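Local structure of putative sugar binding protein (Bacteroides vulgatus ATCC 8482, 3KEZ) at residues Asp53-Thr64 and Tyr281-Phe290. The protein probably binds sugars at the outer membrane as a member of the SusD family of nutrient-binding proteins, and carries a bound calcium ion. Numbering follows the deposited sequence.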
ATOM      1  N   ASP A  53     -11.897  -1.807   9.817  1.00 13.29           N
ATOM      2  CA  ASP A  53     -12.405  -1.735  11.180  1.00 13.13           C
ATOM      3  C   ASP A  53     -11.554  -0.941  12.187  1.00 10.43           C
ATOM      4  O   ASP A  53     -12.013  -0.742  13.322  1.00 13.66           O
ATOM      5  CB  ASP A  53     -12.659  -3.164  11.735  1.00 12.32           C
ATOM      6  CG  ASP A  53     -11.439  -4.059  11.678  1.00 13.15           C
ATOM      7  OD1 ASP A  53     -10.488  -3.748  10.941  1.00 13.94           O
ATOM      8  OD2 ASP A  53     -11.463  -5.131  12.330  1.00 14.52           O
ATOM      9  N   ASP A  54     -10.363  -0.489  11.772  1.00 10.86           N
ATOM     10  CA  ASP A  54      -9.361   0.071  12.699  1.00  9.30           C
ATOM     11  C   ASP A  54      -9.195   1.584  12.590  1.00  8.83           C
ATOM     12  O   ASP A  54      -8.729   2.227  13.535  1.00 10.23           O
ATOM     13  CB  ASP A  54      -8.035  -0.637  12.553  1.00  8.00           C
ATOM     14  CG  ASP A  54      -8.057  -2.066  13.060  1.00  9.96           C
ATOM     15  OD1 ASP A  54      -8.975  -2.424  13.830  1.00 10.70           O
ATOM     16  OD2 ASP A  54      -7.081  -2.827  12.758  1.00 11.38           O
HETATM   17  N   MSE A  55      -9.701   2.146  11.491  1.00 10.57           N
HETATM   18  CA  MSE A  55      -9.778   3.592  11.256  1.00  6.67           C
HETATM   19  C   MSE A  55     -11.124   3.946  10.658  1.00 10.68           C
HETATM   20  O   MSE A  55     -11.803   3.098  10.069  1.00 10.60           O
HETATM   21  CB  MSE A  55      -8.630   4.081  10.343  1.00  9.15           C
HETATM   22  CG  MSE A  55      -7.253   3.760  10.933  1.00 10.80           C
HETATM   23 SE   MSE A  55      -5.881   4.775  10.083  0.75  4.05          SE
HETATM   24  CE  MSE A  55      -6.484   6.472  10.707  1.00 10.39           C
ATOM     25  N   GLN A  56     -11.509   5.211  10.814  1.00  8.33           N
ATOM     26  CA  GLN A  56     -12.790   5.683  10.323  1.00  9.69           C
ATOM     27  C   GLN A  56     -12.644   7.127   9.907  1.00 10.89           C
ATOM     28  O   GLN A  56     -11.714   7.785  10.333  1.00 11.12           O
ATOM     29  CB  GLN A  56     -13.837   5.598  11.433  1.00 10.63           C
ATOM     30  CG  GLN A  56     -13.456   6.292  12.737  1.00  7.84           C
ATOM     31  CD  GLN A  56     -14.574   6.280  13.701  1.00  9.38           C
ATOM     32  OE1 GLN A  56     -14.665   5.399  14.544  1.00 14.48           O
ATOM     33  NE2 GLN A  56     -15.477   7.237  13.563  1.00 12.37           N
ATOM     34  N   ALA A  57     -13.592   7.619   9.114  1.00 11.19           N
ATOM     35  CA  ALA A  57     -13.768   9.057   8.930  1.00  8.80           C
ATOM     36  C   ALA A  57     -14.165   9.675  10.256  1.00 10.13           C
ATOM     37  O   ALA A  57     -14.950   9.091  11.027  1.00  9.58           O
ATOM     38  CB  ALA A  57     -14.837   9.346   7.907  1.00  7.57           C
ATOM     39  N   VAL A  58     -13.628  10.856  10.527  1.00  8.52           N
ATOM     40  CA  VAL A  58     -13.972  11.591  11.740  1.00 10.03           C
ATOM     41  C   VAL A  58     -15.416  12.064  11.687  1.00  8.16           C
ATOM     42  O   VAL A  58     -16.076  12.192  12.718  1.00 10.39           O
ATOM     43  CB  VAL A  58     -12.999  12.760  11.946  1.00 10.94           C
ATOM     44  CG1 VAL A  58     -13.635  13.849  12.849  1.00  7.97           C
ATOM     45  CG2 VAL A  58     -11.680  12.212  12.518  1.00  4.84           C
ATOM     46  N   SER A  59     -15.907  12.293  10.477  1.00  7.93           N
ATOM     47  CA  SER A  59     -17.300  12.648  10.257  1.00  8.35           C
ATOM     48  C   SER A  59     -17.695  12.286   8.829  1.00 10.08           C
ATOM     49  O   SER A  59     -16.844  12.014   7.988  1.00  9.29           O
ATOM     50  CB  SER A  59     -17.518  14.135  10.504  1.00  8.83           C
ATOM     51  OG  SER A  59     -17.298  14.851   9.305  1.00  8.76           O
ATOM     52  N   SER A  60     -18.994  12.313   8.548  1.00 11.21           N
ATOM     53  CA  SER A  60     -19.499  11.960   7.223  1.00 14.27           C
ATOM     54  C   SER A  60     -19.083  12.912   6.112  1.00 13.94           C
ATOM     55  O   SER A  60     -19.027  12.516   4.949  1.00 13.43           O
ATOM     56  CB  SER A  60     -21.010  11.900   7.257  1.00 18.39           C
ATOM     57  OG  SER A  60     -21.424  10.868   8.133  1.00 26.25           O
ATOM     58  N   THR A  61     -18.769  14.150   6.476  1.00  9.54           N
ATOM     59  CA  THR A  61     -18.424  15.200   5.520  1.00 10.94           C
ATOM     60  C   THR A  61     -16.909  15.343   5.290  1.00 12.08           C
ATOM     61  O   THR A  61     -16.466  16.208   4.533  1.00 12.11           O
ATOM     62  CB  THR A  61     -19.015  16.546   6.001  1.00 12.56           C
ATOM     63  OG1 THR A  61     -18.466  16.886   7.291  1.00 11.16           O
ATOM     64  CG2 THR A  61     -20.543  16.442   6.119  1.00  8.67           C
ATOM     65  N   LYS A  62     -16.118  14.477   5.909  1.00 12.03           N
ATOM     66  CA  LYS A  62     -14.659  14.459   5.705  1.00 11.32           C
ATOM     67  C   LYS A  62     -14.250  13.905   4.336  1.00  9.17           C
ATOM     68  O   LYS A  62     -15.010  13.208   3.678  1.00  7.94           O
ATOM     69  CB  LYS A  62     -14.014  13.648   6.827  1.00 10.14           C
ATOM     70  CG  LYS A  62     -14.252  14.234   8.222  1.00 16.80           C
ATOM     71  CD  LYS A  62     -13.752  15.668   8.339  1.00 15.41           C
ATOM     72  CE  LYS A  62     -13.868  16.184   9.755  1.00 17.24           C
ATOM     73  NZ  LYS A  62     -13.099  17.436   9.877  1.00 13.96           N
ATOM     74  N   ARG A  63     -13.037  14.177   3.890  1.00 11.59           N
ATOM     75  CA  ARG A  63     -12.622  13.601   2.593  1.00 13.37           C
ATOM     76  C   ARG A  63     -12.797  12.078   2.541  1.00 11.04           C
ATOM     77  O   ARG A  63     -13.058  11.552   1.484  1.00 13.99           O
ATOM     78  CB  ARG A  63     -11.174  13.918   2.253  1.00 15.23           C
ATOM     79  CG  ARG A  63     -11.001  15.196   1.470  1.00 19.64           C
ATOM     80  CD  ARG A  63     -10.690  16.355   2.320  1.00 12.19           C
ATOM     81  NE  ARG A  63     -10.488  17.570   1.545  1.00 17.40           N
ATOM     82  CZ  ARG A  63     -10.785  18.794   1.987  1.00 11.05           C
ATOM     83  NH1 ARG A  63     -11.230  18.993   3.229  1.00 13.48           N
ATOM     84  NH2 ARG A  63     -10.585  19.828   1.206  1.00 10.68           N
ATOM     85  N   THR A  64     -12.600  11.395   3.670  1.00 12.10           N
ATOM     86  CA  THR A  64     -12.708   9.912   3.763  1.00 10.80           C
ATOM     87  C   THR A  64     -14.119   9.393   4.017  1.00 12.31           C
ATOM     88  O   THR A  64     -14.367   8.162   4.006  1.00  9.20           O
ATOM     89  CB  THR A  64     -11.798   9.367   4.840  1.00 11.74           C
ATOM     90  OG1 THR A  64     -12.029  10.062   6.082  1.00  7.91           O
ATOM     91  CG2 THR A  64     -10.359   9.538   4.415  1.00  5.48           C
ATOM     92  N   TYR A 281      -6.734  18.440   8.390  1.00 10.92           N
ATOM     93  CA  TYR A 281      -8.183  18.399   8.109  1.00 11.99           C
ATOM     94  C   TYR A 281      -9.007  17.562   9.117  1.00 11.80           C
ATOM     95  O   TYR A 281     -10.224  17.431   8.960  1.00 12.01           O
ATOM     96  CB  TYR A 281      -8.466  17.893   6.676  1.00 11.33           C
ATOM     97  CG  TYR A 281      -8.402  18.939   5.578  1.00 16.35           C
ATOM     98  CD1 TYR A 281      -8.899  20.236   5.764  1.00 15.87           C
ATOM     99  CD2 TYR A 281      -7.877  18.619   4.330  1.00 13.92           C
ATOM    100  CE1 TYR A 281      -8.822  21.206   4.741  1.00 13.61           C
ATOM    101  CE2 TYR A 281      -7.812  19.575   3.309  1.00 10.77           C
ATOM    102  CZ  TYR A 281      -8.283  20.857   3.522  1.00 17.98           C
ATOM    103  OH  TYR A 281      -8.203  21.776   2.504  1.00 15.80           O
ATOM    104  N   ASP A 282      -8.370  17.019  10.155  1.00 11.08           N
ATOM    105  CA  ASP A 282      -9.095  16.218  11.171  1.00 11.70           C
ATOM    106  C   ASP A 282      -9.973  15.158  10.491  1.00  8.92           C
ATOM    107  O   ASP A 282     -11.174  15.042  10.776  1.00 11.40           O
ATOM    108  CB  ASP A 282      -9.965  17.102  12.063  1.00 13.40           C
ATOM    109  CG  ASP A 282      -9.218  18.322  12.605  1.00 18.63           C
ATOM    110  OD1 ASP A 282      -9.089  19.290  11.849  1.00 12.14           O
ATOM    111  OD2 ASP A 282      -8.796  18.315  13.784  1.00 17.70           O
ATOM    112  N   ASP A 283      -9.391  14.431   9.559  1.00  8.89           N
ATOM    113  CA  ASP A 283     -10.208  13.764   8.549  1.00 10.13           C
ATOM    114  C   ASP A 283     -10.433  12.298   8.895  1.00 12.08           C
ATOM    115  O   ASP A 283     -11.554  11.798   8.810  1.00 10.00           O
ATOM    116  CB  ASP A 283      -9.568  13.903   7.181  1.00 14.23           C
ATOM    117  CG  ASP A 283     -10.566  13.752   6.066  1.00  9.88           C
ATOM    118  OD1 ASP A 283     -10.770  12.597   5.630  1.00  9.54           O
ATOM    119  OD2 ASP A 283     -11.173  14.784   5.672  1.00 14.50           O
HETATM  120  N   MSE A 284      -9.369  11.609   9.281  1.00 10.84           N
HETATM  121  CA  MSE A 284      -9.477  10.188   9.590  1.00 11.74           C
HETATM  122  C   MSE A 284      -8.728   9.872  10.887  1.00 12.96           C
HETATM  123  O   MSE A 284      -7.630  10.397  11.121  1.00 10.73           O
HETATM  124  CB  MSE A 284      -8.981   9.355   8.411  1.00 10.07           C
HETATM  125  CG  MSE A 284      -7.548   9.640   8.003  1.00 10.07           C
HETATM  126 SE   MSE A 284      -6.895   8.718   6.401  0.75  2.00          SE
HETATM  127  CE  MSE A 284      -6.503   6.989   7.114  1.00 11.15           C
ATOM    128  N   CYS A 285      -9.354   9.059  11.754  1.00 11.94           N
ATOM    129  CA  CYS A 285      -8.780   8.726  13.070  1.00 12.55           C
ATOM    130  C   CYS A 285      -8.892   7.216  13.329  1.00 12.98           C
ATOM    131  O   CYS A 285      -9.515   6.478  12.541  1.00  9.77           O
ATOM    132  CB  CYS A 285      -9.527   9.476  14.161  1.00 11.96           C
ATOM    133  SG  CYS A 285     -11.281   9.048  14.234  1.00 14.11           S
ATOM    134  N   ILE A 286      -8.305   6.751  14.429  1.00 13.12           N
ATOM    135  CA  ILE A 286      -8.457   5.343  14.796  1.00 10.83           C
ATOM    136  C   ILE A 286      -9.858   5.116  15.372  1.00 10.87           C
ATOM    137  O   ILE A 286     -10.459   6.025  15.917  1.00 13.04           O
ATOM    138  CB  ILE A 286      -7.408   4.854  15.795  1.00 13.29           C
ATOM    139  CG1 ILE A 286      -7.577   5.509  17.159  1.00 11.60           C
ATOM    140  CG2 ILE A 286      -5.979   5.003  15.234  1.00  6.38           C
ATOM    141  CD1 ILE A 286      -6.524   5.079  18.177  1.00 10.64           C
ATOM    142  N   THR A 287     -10.386   3.902  15.217  1.00  9.91           N
ATOM    143  CA  THR A 287     -11.627   3.521  15.874  1.00  9.41           C
ATOM    144  C   THR A 287     -11.363   3.229  17.365  1.00 10.51           C
ATOM    145  O   THR A 287     -10.222   2.964  17.766  1.00  8.36           O
ATOM    146  CB  THR A 287     -12.246   2.292  15.218  1.00  9.69           C
ATOM    147  OG1 THR A 287     -11.249   1.268  15.186  1.00 11.26           O
ATOM    148  CG2 THR A 287     -12.734   2.626  13.741  1.00  2.94           C
ATOM    149  N   CYS A 288     -12.404   3.287  18.185  1.00  9.31           N
ATOM    150  CA  CYS A 288     -12.247   2.913  19.598  1.00 10.44           C
ATOM    151  C   CYS A 288     -11.768   1.486  19.794  1.00 12.31           C
ATOM    152  O   CYS A 288     -10.932   1.206  20.665  1.00 12.91           O
ATOM    153  CB  CYS A 288     -13.556   3.103  20.340  1.00 11.12           C
ATOM    154  SG  CYS A 288     -14.019   4.863  20.482  1.00 15.55           S
ATOM    155  N   SER A 289     -12.340   0.572  19.021  1.00 12.73           N
ATOM    156  CA  SER A 289     -11.939  -0.834  19.100  1.00 10.92           C
ATOM    157  C   SER A 289     -10.438  -1.019  18.803  1.00 11.86           C
ATOM    158  O   SER A 289      -9.781  -1.824  19.460  1.00 10.04           O
ATOM    159  CB  SER A 289     -12.771  -1.731  18.166  1.00 10.85           C
ATOM    160  OG  SER A 289     -12.747  -1.322  16.801  1.00  9.46           O
ATOM    161  N   PHE A 290      -9.892  -0.264  17.847  1.00 10.40           N
ATOM    162  CA  PHE A 290      -8.465  -0.399  17.555  1.00 10.14           C
ATOM    163  C   PHE A 290      -7.608   0.212  18.690  1.00 10.68           C
ATOM    164  O   PHE A 290      -6.606  -0.362  19.090  1.00 10.61           O
ATOM    165  CB  PHE A 290      -8.062   0.244  16.242  1.00  8.75           C
ATOM    166  CG  PHE A 290      -6.573   0.197  16.011  1.00 12.58           C
ATOM    167  CD1 PHE A 290      -5.975  -0.969  15.601  1.00 11.55           C
ATOM    168  CD2 PHE A 290      -5.780   1.296  16.248  1.00  6.84           C
ATOM    169  CE1 PHE A 290      -4.595  -1.022  15.383  1.00 17.79           C
ATOM    170  CE2 PHE A 290      -4.428   1.241  16.073  1.00 13.48           C
ATOM    171  CZ  PHE A 290      -3.829   0.063  15.622  1.00  9.61           C
TER
HETATM  172  O   HOH W   1     -14.446  -0.733  14.782  1.00 11.52           O
HETATM  173  O   HOH W   2     -10.919  -2.595  15.763  1.00 12.81           O
HETATM  174  O   HOH W   3     -14.953   4.004  16.930  1.00 10.41           O
HETATM  175  O   HOH W   4     -12.047  18.990   7.701  1.00 14.26           O
HETATM  176  O   HOH W   5     -11.776  17.401   5.515  1.00 10.36           O
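The carboxylate of Asp-283 reaches across to the backbone just past the Ser-59 to Lys-62 turn, where Arg-63 and Thr-64 give it three direct bonds. Asp-283 OD2 takes Arg-63 N on its syn lone pair at 2.6 Å, and OD1 likewise takes Thr-64 N at 2.9 Å, while Thr-64 OG1 donates to OD1 from the anti side, tilted out of the carboxylate plane. CB of Asp-283 leads away from residues 53-64, and chi1 of -157° swings the carboxylate back to them. A water links OD2 to Arg-63 NH1. Losing the carboxylate to an alanine is likely to leave the amides of Arg-63 and Thr-64 without this acceptor. Beside this carboxylate the Arg-63 guanidinium lies flat on the Tyr-281 ring, planes 11° apart and CZ 3.7 Å from the ring centroid, a cation-pi stack; its NE is salt-bridged to Glu-270. Lys-62 runs past Asp-283 in the opposite sense and ends with NZ on Tyr-281 O at 3.0 Å.

Beyond, residues 55-57 and 284-286 form a two-stranded antiparallel sheet, plain packing away from the calcium site that ties the N-terminal family region to the SusD region. Met-55 and Met-284, both selenomethionines, meet CE to CE at 3.6 Å. Thr-287 sits at the N-cap of helix 288-295, its OG1 donating to Asp-53 O and accepting a weak bond from Phe-290 N. Helix 43-50 packs on Met-55, Thr-64 and Met-284, helix 272-275 on Arg-63 and Asp-283, and strand 313-316 on Val-58 and Ile-286.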